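Local coordinates for protein putative serine phosphatase (Pseudomonas aeruginosa, PDB 6K4E) that probably dephosphorylates phosphothreonine or phosphoserine on a partner protein, through a magnesium-dependent PP2C-type domain, in a pathway that controls biofilm formation in response to carbon availability, at residues 106-111 against 174-179; 100-105 against 139-144; 238-243 against 291-296; 242-247 against 285-290; 195-200 against 263-268. One frame throughout, in Å; residues are numbered along the deposited sequence.

Interaction 1. Residues 106-111 against 174-179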
# COMPACT_ATOMS: atom_id res chain seq x y z
N TYR B 106 -2.44 -25.14 5.25
CA TYR B 106 -2.43 -23.68 5.28
C TYR B 106 -1.18 -23.08 4.73
O TYR B 106 -0.10 -23.71 4.76
CB TYR B 106 -2.71 -23.13 6.70
CG TYR B 106 -1.78 -23.67 7.77
CD1 TYR B 106 -0.61 -23.01 8.11
CD2 TYR B 106 -2.11 -24.83 8.48
CE1 TYR B 106 0.23 -23.50 9.11
CE2 TYR B 106 -1.26 -25.35 9.45
CZ TYR B 106 -0.11 -24.66 9.79
OH TYR B 106 0.73 -25.18 10.76
N LEU B 107 -1.33 -21.83 4.29
CA LEU B 107 -0.22 -21.02 3.80
C LEU B 107 0.12 -20.06 4.90
O LEU B 107 -0.76 -19.42 5.43
CB LEU B 107 -0.59 -20.28 2.52
CG LEU B 107 0.48 -19.34 1.96
CD1 LEU B 107 1.65 -20.13 1.29
CD2 LEU B 107 -0.12 -18.40 0.99
N ILE B 108 1.40 -19.95 5.24
CA ILE B 108 1.87 -19.06 6.30
C ILE B 108 3.21 -18.43 5.88
O ILE B 108 4.05 -19.11 5.30
CB ILE B 108 1.88 -19.82 7.62
CG1 ILE B 108 2.03 -18.88 8.83
CG2 ILE B 108 2.91 -20.97 7.63
CD1 ILE B 108 1.65 -19.56 10.30
N GLY B 109 3.40 -17.16 6.15
CA GLY B 109 4.65 -16.51 5.76
C GLY B 109 4.96 -15.19 6.43
O GLY B 109 4.12 -14.64 7.14
N VAL B 110 6.19 -14.70 6.25
CA VAL B 110 6.68 -13.42 6.79
C VAL B 110 7.32 -12.67 5.65
O VAL B 110 7.84 -13.29 4.71
CB VAL B 110 7.67 -13.55 7.99
CG1 VAL B 110 7.00 -14.12 9.23
CG2 VAL B 110 8.94 -14.33 7.60
N VAL B 111 7.29 -11.34 5.71
CA VAL B 111 7.84 -10.50 4.64
C VAL B 111 8.55 -9.34 5.30
O VAL B 111 8.03 -8.78 6.25
CB VAL B 111 6.74 -9.98 3.63
CG1 VAL B 111 7.37 -9.17 2.52
CG2 VAL B 111 5.91 -11.11 3.03
N GLY B 174 9.57 -15.39 3.36
CA GLY B 174 9.64 -16.81 3.64
C GLY B 174 8.20 -17.27 3.63
O GLY B 174 7.41 -16.75 4.41
N LEU B 175 7.84 -18.15 2.70
CA LEU B 175 6.49 -18.67 2.55
C LEU B 175 6.47 -20.15 2.69
O LEU B 175 7.27 -20.83 2.07
CB LEU B 175 5.94 -18.33 1.16
CG LEU B 175 5.19 -17.05 0.99
CD1 LEU B 175 4.79 -16.92 -0.43
CD2 LEU B 175 3.92 -17.03 1.84
N VAL B 176 5.50 -20.67 3.44
CA VAL B 176 5.38 -22.10 3.69
C VAL B 176 3.96 -22.62 3.40
O VAL B 176 3.00 -22.08 3.94
CB VAL B 176 5.80 -22.41 5.15
CG1 VAL B 176 5.56 -23.87 5.52
CG2 VAL B 176 7.26 -22.03 5.43
N TRP B 177 3.85 -23.70 2.62
CA TRP B 177 2.58 -24.38 2.46
C TRP B 177 2.67 -25.64 3.36
O TRP B 177 3.49 -26.52 3.10
CB TRP B 177 2.25 -24.75 0.99
CG TRP B 177 1.19 -25.80 0.88
CD1 TRP B 177 1.37 -27.10 0.54
CD2 TRP B 177 -0.20 -25.67 1.22
NE1 TRP B 177 0.17 -27.78 0.58
CE2 TRP B 177 -0.80 -26.93 1.04
CE3 TRP B 177 -1.02 -24.59 1.61
CZ2 TRP B 177 -2.16 -27.16 1.29
CZ3 TRP B 177 -2.37 -24.81 1.83
CH2 TRP B 177 -2.92 -26.09 1.68
N VAL B 178 1.87 -25.68 4.44
CA VAL B 178 1.80 -26.81 5.37
C VAL B 178 0.69 -27.71 4.88
O VAL B 178 -0.48 -27.35 5.02
CB VAL B 178 1.55 -26.36 6.84
CG1 VAL B 178 1.40 -27.56 7.79
CG2 VAL B 178 2.64 -25.42 7.31
N ASP B 179 1.03 -28.81 4.24
CA ASP B 179 0.02 -29.73 3.72
C ASP B 179 -0.25 -30.80 4.79
O ASP B 179 0.43 -31.81 4.82
CB ASP B 179 0.50 -30.32 2.38
CG ASP B 179 -0.55 -31.05 1.59
OD1 ASP B 179 -1.45 -31.66 2.21
OD2 ASP B 179 -0.41 -31.09 0.35

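Interaction 2. Residues 100-105 against 139-144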
# COMPACT_ATOMS: atom_id res chain seq x y z
N ARG B 100 -3.20 -18.02 5.17
CA ARG B 100 -4.35 -18.43 4.37
C ARG B 100 -4.69 -19.89 4.69
O ARG B 100 -3.97 -20.79 4.28
CB ARG B 100 -4.06 -18.23 2.88
CG ARG B 100 -5.22 -18.62 1.94
CD ARG B 100 -6.41 -17.66 2.00
NE ARG B 100 -6.04 -16.33 1.49
CZ ARG B 100 -6.26 -15.90 0.25
NH1 ARG B 100 -6.92 -16.65 -0.61
NH2 ARG B 100 -5.81 -14.71 -0.12
N GLU B 101 -5.78 -20.11 5.41
CA GLU B 101 -6.26 -21.44 5.76
C GLU B 101 -6.97 -22.11 4.58
O GLU B 101 -7.80 -21.50 3.92
CB GLU B 101 -7.21 -21.39 6.96
CG GLU B 101 -7.50 -22.77 7.54
CD GLU B 101 -8.88 -23.01 8.14
OE1 GLU B 101 -9.78 -22.17 7.96
OE2 GLU B 101 -9.05 -24.07 8.79
N GLN B 102 -6.67 -23.39 4.36
CA GLN B 102 -7.35 -24.22 3.38
C GLN B 102 -7.92 -25.42 4.12
O GLN B 102 -7.63 -25.59 5.31
CB GLN B 102 -6.39 -24.67 2.26
CG GLN B 102 -5.87 -23.53 1.39
CD GLN B 102 -6.90 -22.85 0.50
OE1 GLN B 102 -6.66 -21.75 0.02
NE2 GLN B 102 -8.07 -23.46 0.24
N ALA B 103 -8.72 -26.25 3.47
CA ALA B 103 -9.28 -27.43 4.13
C ALA B 103 -8.20 -28.50 4.43
O ALA B 103 -8.23 -29.14 5.49
CB ALA B 103 -10.38 -28.03 3.26
N ASP B 104 -7.24 -28.64 3.50
CA ASP B 104 -6.17 -29.63 3.50
C ASP B 104 -4.84 -29.16 4.13
O ASP B 104 -3.93 -29.98 4.27
CB ASP B 104 -5.94 -30.13 2.07
CG ASP B 104 -5.47 -29.08 1.08
OD1 ASP B 104 -5.98 -27.93 1.15
OD2 ASP B 104 -4.65 -29.42 0.20
N GLY B 105 -4.75 -27.89 4.52
CA GLY B 105 -3.57 -27.31 5.13
C GLY B 105 -3.60 -25.80 5.14
O GLY B 105 -4.67 -25.21 5.05
N GLY B 139 -2.69 -20.20 -6.59
CA GLY B 139 -3.13 -21.02 -5.47
C GLY B 139 -2.25 -20.77 -4.26
O GLY B 139 -1.25 -20.06 -4.35
N SER B 140 -2.62 -21.37 -3.12
CA SER B 140 -1.90 -21.16 -1.87
C SER B 140 -0.94 -22.30 -1.51
O SER B 140 -0.29 -22.27 -0.46
CB SER B 140 -2.90 -20.90 -0.75
OG SER B 140 -3.81 -21.98 -0.68
N ARG B 141 -0.79 -23.27 -2.42
CA ARG B 141 -0.02 -24.50 -2.21
C ARG B 141 1.38 -24.52 -2.84
O ARG B 141 2.15 -25.45 -2.56
CB ARG B 141 -0.86 -25.70 -2.68
CG ARG B 141 -2.23 -25.68 -2.01
CD ARG B 141 -3.12 -26.89 -2.25
NE ARG B 141 -4.33 -26.80 -1.42
CZ ARG B 141 -5.43 -26.13 -1.75
NH1 ARG B 141 -5.49 -25.48 -2.91
NH2 ARG B 141 -6.47 -26.11 -0.93
N ASP B 142 1.75 -23.48 -3.59
CA ASP B 142 3.05 -23.47 -4.23
C ASP B 142 3.80 -22.20 -3.82
O ASP B 142 3.69 -21.20 -4.53
CB ASP B 142 2.84 -23.58 -5.77
CG ASP B 142 4.07 -23.82 -6.63
OD1 ASP B 142 5.20 -23.55 -6.16
OD2 ASP B 142 3.90 -24.19 -7.81
N PRO B 143 4.58 -22.23 -2.70
CA PRO B 143 5.29 -21.02 -2.24
C PRO B 143 6.21 -20.36 -3.28
O PRO B 143 6.18 -19.14 -3.41
CB PRO B 143 6.05 -21.50 -1.00
CG PRO B 143 5.23 -22.62 -0.50
CD PRO B 143 4.78 -23.33 -1.74
N ALA B 144 6.98 -21.15 -4.03
CA ALA B 144 7.86 -20.62 -5.09
C ALA B 144 7.08 -19.89 -6.17
O ALA B 144 7.54 -18.83 -6.59
CB ALA B 144 8.71 -21.72 -5.70

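Interaction 3. Residues 238-243 against 291-296. With MG (magnesium ion), chain F; MG (magnesium ion), chain H.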
# COMPACT_ATOMS: atom_id res chain seq x y z
N ASP B 238 15.05 -10.71 9.62
CA ASP B 238 16.37 -10.50 10.20
C ASP B 238 16.39 -9.66 11.51
O ASP B 238 17.38 -9.68 12.21
CB ASP B 238 17.32 -9.88 9.15
CG ASP B 238 16.88 -8.54 8.61
OD1 ASP B 238 15.90 -7.96 9.16
OD2 ASP B 238 17.51 -8.05 7.64
N GLY B 239 15.35 -8.87 11.77
CA GLY B 239 15.30 -7.94 12.90
C GLY B 239 15.69 -8.47 14.27
O GLY B 239 16.45 -7.83 14.98
N PHE B 240 15.11 -9.61 14.67
CA PHE B 240 15.38 -10.26 15.96
C PHE B 240 16.85 -10.73 16.00
O PHE B 240 17.52 -10.57 17.02
CB PHE B 240 14.42 -11.48 16.15
CG PHE B 240 14.38 -12.05 17.56
CD1 PHE B 240 15.40 -12.88 18.02
CD2 PHE B 240 13.31 -11.77 18.42
CE1 PHE B 240 15.35 -13.40 19.32
CE2 PHE B 240 13.28 -12.30 19.71
CZ PHE B 240 14.29 -13.11 20.15
N LEU B 241 17.34 -11.32 14.88
CA LEU B 241 18.71 -11.88 14.81
C LEU B 241 19.73 -10.77 14.69
O LEU B 241 20.89 -10.98 15.02
CB LEU B 241 18.87 -12.89 13.62
CG LEU B 241 18.20 -14.27 13.81
CD1 LEU B 241 16.69 -14.24 13.45
CD2 LEU B 241 18.84 -15.29 12.92
N ASP B 242 19.31 -9.60 14.26
CA ASP B 242 20.19 -8.44 14.12
C ASP B 242 20.15 -7.53 15.33
O ASP B 242 20.94 -6.60 15.40
CB ASP B 242 19.87 -7.65 12.83
CG ASP B 242 20.22 -8.37 11.53
OD1 ASP B 242 20.90 -9.43 11.60
OD2 ASP B 242 19.84 -7.86 10.46
N GLN B 243 19.25 -7.80 16.28
CA GLN B 243 19.15 -6.96 17.48
C GLN B 243 20.47 -6.89 18.23
O GLN B 243 20.95 -7.92 18.73
CB GLN B 243 18.06 -7.43 18.42
CG GLN B 243 17.85 -6.49 19.64
CD GLN B 243 17.59 -5.04 19.25
OE1 GLN B 243 16.64 -4.73 18.51
NE2 GLN B 243 18.46 -4.14 19.66
N ASP B 291 15.85 -2.77 14.25
CA ASP B 291 15.01 -3.03 13.08
C ASP B 291 13.65 -3.58 13.51
O ASP B 291 13.42 -3.85 14.70
CB ASP B 291 15.74 -4.05 12.15
CG ASP B 291 15.14 -4.22 10.76
OD1 ASP B 291 14.32 -3.36 10.36
OD2 ASP B 291 15.51 -5.19 10.08
N ASP B 292 12.71 -3.67 12.56
CA ASP B 292 11.39 -4.24 12.78
C ASP B 292 11.61 -5.72 13.12
O ASP B 292 12.44 -6.39 12.50
CB ASP B 292 10.55 -4.13 11.51
CG ASP B 292 10.30 -2.72 11.08
OD1 ASP B 292 9.96 -1.91 11.94
OD2 ASP B 292 10.43 -2.43 9.88
N ILE B 293 10.89 -6.21 14.13
CA ILE B 293 10.98 -7.59 14.56
C ILE B 293 9.67 -8.34 14.21
O ILE B 293 8.58 -7.79 14.37
CB ILE B 293 11.36 -7.68 16.08
CG1 ILE B 293 12.78 -7.13 16.32
CG2 ILE B 293 11.22 -9.11 16.64
CD1 ILE B 293 13.12 -6.69 17.72
N THR B 294 9.80 -9.57 13.68
CA THR B 294 8.70 -10.48 13.38
C THR B 294 9.18 -11.89 13.53
O THR B 294 10.22 -12.24 12.99
CB THR B 294 8.10 -10.32 11.96
OG1 THR B 294 7.95 -8.94 11.68
CG2 THR B 294 6.70 -11.02 11.84
N ILE B 295 8.41 -12.68 14.30
CA ILE B 295 8.60 -14.11 14.42
C ILE B 295 7.20 -14.72 14.33
O ILE B 295 6.37 -14.46 15.18
CB ILE B 295 9.37 -14.60 15.69
CG1 ILE B 295 10.76 -13.98 15.78
CG2 ILE B 295 9.43 -16.15 15.71
CD1 ILE B 295 11.61 -14.60 16.95
N LEU B 296 6.98 -15.53 13.31
CA LEU B 296 5.74 -16.27 13.15
C LEU B 296 6.07 -17.74 13.30
O LEU B 296 6.91 -18.28 12.58
CB LEU B 296 5.05 -15.96 11.80
CG LEU B 296 3.65 -16.53 11.55
CD1 LEU B 296 2.76 -16.46 12.79
CD2 LEU B 296 3.01 -15.89 10.34
MG MG F . 14.66 -6.07 8.56
MG MG H . 18.79 -8.94 6.02
O HOH W 1 16.08 -5.58 7.14
O HOH W 2 16.58 -5.24 15.79
O HOH W 3 12.51 -10.63 13.25
O HOH W 4 18.39 -5.67 10.28
O HOH W 5 13.95 -4.16 8.00
O HOH W 6 12.96 -6.81 9.87
O HOH W 7 19.71 -6.85 6.25
O HOH W 8 17.82 -7.51 4.44

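Interaction 4. Residues 242-247 against 285-290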
# COMPACT_ATOMS: atom_id res chain seq x y z
N ASP B 242 19.31 -9.60 14.26
CA ASP B 242 20.19 -8.44 14.12
C ASP B 242 20.15 -7.53 15.33
O ASP B 242 20.94 -6.60 15.40
CB ASP B 242 19.87 -7.65 12.83
CG ASP B 242 20.22 -8.37 11.53
OD1 ASP B 242 20.90 -9.43 11.60
OD2 ASP B 242 19.84 -7.86 10.46
N GLN B 243 19.25 -7.80 16.28
CA GLN B 243 19.15 -6.96 17.48
C GLN B 243 20.47 -6.89 18.23
O GLN B 243 20.95 -7.92 18.73
CB GLN B 243 18.06 -7.43 18.42
CG GLN B 243 17.85 -6.49 19.64
CD GLN B 243 17.59 -5.04 19.25
OE1 GLN B 243 16.64 -4.73 18.51
NE2 GLN B 243 18.46 -4.14 19.66
N ALA B 244 21.03 -5.67 18.32
CA ALA B 244 22.26 -5.40 19.04
C ALA B 244 21.99 -5.54 20.56
O ALA B 244 20.88 -5.30 21.01
CB ALA B 244 22.71 -3.99 18.72
N GLY B 245 23.01 -5.98 21.30
CA GLY B 245 22.91 -6.14 22.75
C GLY B 245 24.03 -6.97 23.33
O GLY B 245 25.02 -7.26 22.64
N GLY B 246 23.85 -7.36 24.58
CA GLY B 246 24.81 -8.18 25.31
C GLY B 246 26.00 -7.38 25.77
O GLY B 246 25.94 -6.15 25.85
N GLU B 247 27.11 -8.07 26.07
CA GLU B 247 28.31 -7.45 26.62
C GLU B 247 29.02 -6.45 25.71
O GLU B 247 29.57 -5.48 26.22
CB GLU B 247 29.29 -8.53 27.09
CG GLU B 247 28.65 -9.49 28.09
CD GLU B 247 29.57 -10.54 28.68
OE1 GLU B 247 30.04 -10.33 29.83
OE2 GLU B 247 29.79 -11.58 28.03
N GLY B 285 18.93 -4.93 26.60
CA GLY B 285 19.21 -4.00 27.69
C GLY B 285 18.85 -2.58 27.31
O GLY B 285 17.72 -2.31 26.90
N GLU B 286 19.83 -1.68 27.36
CA GLU B 286 19.66 -0.27 27.02
C GLU B 286 19.77 0.04 25.52
O GLU B 286 19.55 1.19 25.13
CB GLU B 286 20.66 0.59 27.83
CG GLU B 286 19.96 1.48 28.84
CD GLU B 286 19.54 0.79 30.12
OE1 GLU B 286 20.21 1.04 31.15
OE2 GLU B 286 18.53 0.05 30.12
N HIS B 287 20.14 -0.94 24.67
CA HIS B 287 20.27 -0.72 23.22
C HIS B 287 18.93 -0.42 22.56
O HIS B 287 17.96 -1.15 22.81
CB HIS B 287 20.90 -1.92 22.52
CG HIS B 287 22.35 -2.07 22.78
ND1 HIS B 287 22.83 -2.65 23.94
CD2 HIS B 287 23.40 -1.69 22.01
CE1 HIS B 287 24.15 -2.62 23.84
NE2 HIS B 287 24.54 -2.07 22.69
N PRO B 288 18.86 0.59 21.67
CA PRO B 288 17.60 0.83 20.95
C PRO B 288 17.28 -0.35 20.03
O PRO B 288 18.18 -1.14 19.72
CB PRO B 288 17.90 2.09 20.12
CG PRO B 288 19.39 2.07 19.94
CD PRO B 288 19.92 1.53 21.24
N GLN B 289 16.00 -0.48 19.64
CA GLN B 289 15.58 -1.51 18.70
C GLN B 289 16.18 -1.09 17.35
O GLN B 289 16.05 0.06 16.93
CB GLN B 289 14.05 -1.63 18.62
CG GLN B 289 13.58 -2.89 17.90
CD GLN B 289 12.09 -2.99 17.82
OE1 GLN B 289 11.38 -2.49 18.67
NE2 GLN B 289 11.58 -3.63 16.79
N ARG B 290 16.94 -1.99 16.76
CA ARG B 290 17.71 -1.77 15.53
C ARG B 290 16.86 -1.86 14.26
O ARG B 290 17.12 -1.14 13.31
CB ARG B 290 18.88 -2.79 15.52
CG ARG B 290 19.98 -2.46 14.57
CD ARG B 290 21.31 -2.96 15.05
NE ARG B 290 22.33 -2.12 14.44
CZ ARG B 290 23.62 -2.13 14.76
NH1 ARG B 290 24.07 -2.97 15.68
NH2 ARG B 290 24.46 -1.31 14.15
O HOH W 9 23.50 -5.70 15.69

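Interaction 5. Residues 195-200 against 263-268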
# COMPACT_ATOMS: atom_id res chain seq x y z
N TYR B 195 13.16 -22.24 10.13
CA TYR B 195 13.82 -22.97 11.18
C TYR B 195 12.79 -24.00 11.69
O TYR B 195 11.60 -23.71 11.70
CB TYR B 195 14.18 -22.00 12.31
CG TYR B 195 15.49 -21.28 12.11
CD1 TYR B 195 16.69 -21.85 12.51
CD2 TYR B 195 15.53 -19.99 11.57
CE1 TYR B 195 17.90 -21.19 12.35
CE2 TYR B 195 16.74 -19.31 11.40
CZ TYR B 195 17.92 -19.92 11.79
OH TYR B 195 19.13 -19.26 11.70
N ALA B 196 13.24 -25.21 12.02
CA ALA B 196 12.38 -26.30 12.53
C ALA B 196 13.12 -26.95 13.66
O ALA B 196 14.32 -27.16 13.55
CB ALA B 196 12.11 -27.33 11.45
N SER B 197 12.41 -27.28 14.74
CA SER B 197 13.01 -27.92 15.88
C SER B 197 12.04 -28.84 16.63
O SER B 197 10.86 -28.54 16.75
CB SER B 197 13.62 -26.89 16.82
OG SER B 197 14.36 -27.58 17.81
N ASP B 198 12.56 -29.97 17.13
CA ASP B 198 11.78 -30.90 17.94
C ASP B 198 12.22 -30.84 19.42
O ASP B 198 11.77 -31.65 20.23
CB ASP B 198 11.86 -32.33 17.37
CG ASP B 198 13.26 -32.96 17.39
OD1 ASP B 198 14.25 -32.23 17.58
OD2 ASP B 198 13.35 -34.19 17.19
N GLY B 199 13.10 -29.88 19.73
CA GLY B 199 13.69 -29.67 21.04
C GLY B 199 15.03 -30.37 21.20
O GLY B 199 15.70 -30.18 22.21
N GLU B 200 15.42 -31.19 20.21
CA GLU B 200 16.69 -31.91 20.18
C GLU B 200 17.52 -31.40 19.01
O GLU B 200 18.61 -30.86 19.19
CB GLU B 200 16.43 -33.43 20.04
CG GLU B 200 17.31 -34.31 20.92
CD GLU B 200 16.77 -34.77 22.28
OE1 GLU B 200 15.60 -35.20 22.36
OE2 GLU B 200 17.54 -34.68 23.26
N ASP B 263 16.03 -24.92 22.68
CA ASP B 263 15.70 -24.87 24.10
C ASP B 263 14.21 -24.79 24.40
O ASP B 263 13.77 -25.33 25.40
CB ASP B 263 16.44 -23.71 24.78
CG ASP B 263 17.62 -24.18 25.58
OD1 ASP B 263 18.68 -24.48 24.97
OD2 ASP B 263 17.48 -24.32 26.82
N HIS B 264 13.43 -24.11 23.54
CA HIS B 264 12.00 -23.89 23.81
C HIS B 264 11.03 -24.68 22.94
O HIS B 264 9.87 -24.79 23.32
CB HIS B 264 11.69 -22.38 23.73
CG HIS B 264 12.42 -21.58 24.79
ND1 HIS B 264 13.69 -21.04 24.57
CD2 HIS B 264 12.07 -21.34 26.08
CE1 HIS B 264 14.03 -20.44 25.70
NE2 HIS B 264 13.10 -20.59 26.65
N ALA B 265 11.51 -25.28 21.81
CA ALA B 265 10.72 -25.96 20.76
C ALA B 265 9.61 -26.91 21.24
O ALA B 265 8.55 -26.95 20.62
CB ALA B 265 11.63 -26.70 19.80
N ARG B 266 9.87 -27.68 22.27
CA ARG B 266 8.88 -28.63 22.80
C ARG B 266 7.85 -27.97 23.72
O ARG B 266 6.85 -28.59 24.03
CB ARG B 266 9.59 -29.82 23.48
CG ARG B 266 9.12 -31.17 22.93
CD ARG B 266 9.90 -32.38 23.45
NE ARG B 266 11.24 -32.49 22.85
CZ ARG B 266 11.97 -33.60 22.80
NH1 ARG B 266 11.50 -34.74 23.30
NH2 ARG B 266 13.17 -33.59 22.23
N GLN B 267 8.06 -26.70 24.14
CA GLN B 267 7.17 -25.99 25.06
C GLN B 267 5.88 -25.45 24.40
O GLN B 267 5.90 -25.15 23.19
CB GLN B 267 7.93 -24.83 25.74
CG GLN B 267 9.15 -25.23 26.61
CD GLN B 267 8.84 -26.33 27.58
OE1 GLN B 267 8.18 -26.14 28.61
NE2 GLN B 267 9.23 -27.51 27.21
N PRO B 268 4.77 -25.22 25.19
CA PRO B 268 3.58 -24.59 24.58
C PRO B 268 3.98 -23.27 23.93
O PRO B 268 4.77 -22.53 24.50
CB PRO B 268 2.66 -24.38 25.78
CG PRO B 268 3.08 -25.49 26.74
CD PRO B 268 4.56 -25.50 26.63

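Interaction 1. Residues 106-111 against 174-179
Y106 and V178 leave their strands on the same face of the sheet and lie side by side, the isopropyl group of valine resting over the phenol ring. V178 CB stands nearly above the ring centre in a CH-pi contact, 3.9 Å from the centroid, and its two methyls spread over that same face: CG2 comes to 3.6 Å from Y106 CE1, while CG1 lies toward CE2. Y106 can lie flat there because its CG sits between backbone N and carbonyl carbon (chi1 54°), which folds the ring across toward the neighbouring strand. Further along this face I108 and V176 also run alongside each other, I108 CG2 meeting V176 CB at 4.1 Å. Branched aliphatic chains suit such a place, since they broaden close to the backbone. The other face carries L107, L175 and W177. L107 CD1 meets L175 CD2 at 3.9 Å, the two leucines crossing at a slant, and the W177 indole comes up obliquely to the backbone of Y106, with CE3 3.4 Å from Y106 O. G109 has no side chain, which leaves L175 CD2 free to lie against its CA. Three hydrogen-bonded pairs hold this antiparallel register; in the central one I108 N reaches V176 O at 3.0 Å and V176 N returns to I108 O at 2.8 Å. Both strands lie within one layer of the PP2C beta sandwich. The Y106-I108-V178 face packs on L296 and F298 of strand 293-300 in the second sheet, whereas L107 and L175 are covered by helix 143-157, and strand 95-101 continues the sheet beyond 106-111.

Interaction 2. Residues 100-105 against 139-144
D104 and R141 form a side-on salt bridge, the guanidinium presenting NE and NH2 to the two carboxylate oxygens. R141 NH2 gives the shorter bond, 2.8 Å to D104 OD1, which lies at the guanidinium edge close to its plane. R141 NE reaches D104 OD2 at 3.1 Å, on the syn lone pair of that oxygen, but leaves the guanidinium plane to do so: the two flat groups are turned 40° from each other, so the grip is twisted rather than coplanar. An arginine suits the spot because its chain, extended from CG to NE, spans the gap between the two loops. Beside the bridge, the Q102 side chain, bent at chi2, crosses R141 obliquely, its CB 3.5 Å from R141 NH2, and also approaches S140, whose OG lies 3.3 Å from Q102 CG. R100 adds an apolar touch, CG to S140 CB at 4.2 Å. Behind this first shell, the turn that carries D104 is closed by a backbone bond from Q102 N to G105 O, 2.8 Å long. On the other side G139, with a positive phi of 94°, lets the chain leave helix 117-138, and D142 N-caps the following helix through A145 N. The contact thus joins the hairpin turn between strands 95-101 and 105-113 to the link between helices 117-138 and 143-157; W177 of strand 171-179 touches Q102, D104 and R141, and I135 of helix 117-138 touches R100 and S140.

Interaction 3. Residues 238-243 against 291-296
The magnesium site of this PP2C-type domain is assembled here, where D238 and D291 meet on one metal ion. D238 OD1 binds that magnesium at 2.3 Å and D291 OD2 binds it as well; the two oxygens stand 2.9 Å apart, tolerable because both are turned to the same cation. Three waters and D112 complete the site. The side chains cross at about a right angle, their carboxylate planes 62° apart, and D238 shares itself further: its OD2 binds a second magnesium at 2.2 Å. Aspartate fits this double duty, a short carboxylate with one oxygen for each metal. Next along the short, weakly bonded helix, G239 lets the backbone close in, its CA only 3.3 Å from D292 O in a CA-H...O contact; with no side chain, G239 leaves D292 O room there. F240 then buries its ring against the strand: I295 CD1 lies over one face, 3.9 Å from the centroid and toward the rim, while I293 CG2 sits at the ring edge, 3.8 Å from F240 CD2. A water joins the two segments by accepting from F240 N and T294 N. This apolar packing joins the short helix to strand 293-300, close in the chain to the two metal ligands. Six oxygen ligands are the usual number for magnesium. One metal-bound water donates to D238 OD2 and another to D291 OD1, so the aspartates also orient the waters; in PP2C phosphatases such metal-activated water is thought to attack the phosphate, a role that is probable here too.

Interaction 4. Residues 242-247 against 285-290
Q243 reaches across to the backbone of P288 and R290, and its path from CB explains how. CB sets out away from the loop 285-290, with CG anti to the backbone N (chi1 -175°); the chain then bends at chi2 (55°) and swings back, so that CD comes to 4.0 Å from P288 O. At the tip both amide atoms are engaged. OE1 accepts from R290 N at 3.3 Å, a nearly straight bond whose donor lies tilted from the carbonyl plane; it also takes a hydrogen bond from a water shared with G239 O, and touches Q289 CG. NE2 donates twice, close to its own amide plane: to P288 O at 3.0 Å and, within its own segment, to A244 O, also at 3.0 Å. Glutamine suits the place, since one flat group supplies an acceptor and an N-H to the irregular loop, and a second N-H to its own segment. That loop links helix 269-284 to D291, a magnesium ligand, and to strand 293-300 of the PP2C fold, and runs nearly antiparallel to 242-247. The H287 ring turns one face to A244 C and G245 CA, with G245 CA 4.0 Å from the ring centroid in a CH-pi contact. The small A244 methyl fits against R290, CB to NH1 at 3.5 Å, beside the extended arginine chain. R290 NH1 also gives a weak bond to a water, which in turn donates to D242 O at 2.7 Å.

Interaction 5. Residues 195-200 against 263-268
The A265 methyl overlaps the start of a tight turn, with CB 3.5 Å from S197 OG and equally close to G199 N. Two side-chain turns overlap at the end of strand 194-197: S197 OG accepts from G199 N in an ST turn, and D198 OD1 accepts from E200 N in an Asx turn. S197 OG points anti to its own backbone N (chi1 -172°), which brings the oxygen forward to the N-H two residues on; E201, just past the segment, gives both side chains a further partner, its O for the serine and its N for the aspartate. Alanine suits the apposed position because its small methyl packs closely on S197 OG and G199 N. G199 takes a positive phi (94°), a conformation easy for glycine, and its bare CA leaves room for R266 at the side. On the other segment, a type I turn from H264 to Q267, closed by Q267 N to H264 O, carries R266 near the C-terminal end of helix 254-264. Around it, A265 O is bound to T232 OG1 of strand 231-236, so the turn also ties the helix end to that neighbouring strand. R266 bends at chi3 and lays its guanidinium edge along G199. Its NE makes a weak bond to D198 O at 2.8 Å, while NH2 forms a salt bridge with E200 OE1, 2.9 Å away, meeting that oxygen from above the carboxylate plane rather than within it.

How the interactions relate
From the N terminus, 100-105 and 106-111 come first, consecutive in the chain. Interaction 2 closes the loop to 139-144, and interaction 1 the longer one to 174-179; their segments alternate, so they cross, and they touch each other at W177 and S140, tying helices 117-138 and 143-157 to one sheet. Further on, 195-200 waits for 263-268 in interaction 5, while interactions 3 and 4 start together at 238-243 and 242-247, inside that loop, and close beyond it at 291-296 and 285-290; interaction 4 nests within interaction 3, and both cross interaction 5. Interactions 3 and 5 reach the second sheet, and L296 packs against interaction 1, joining the two layers.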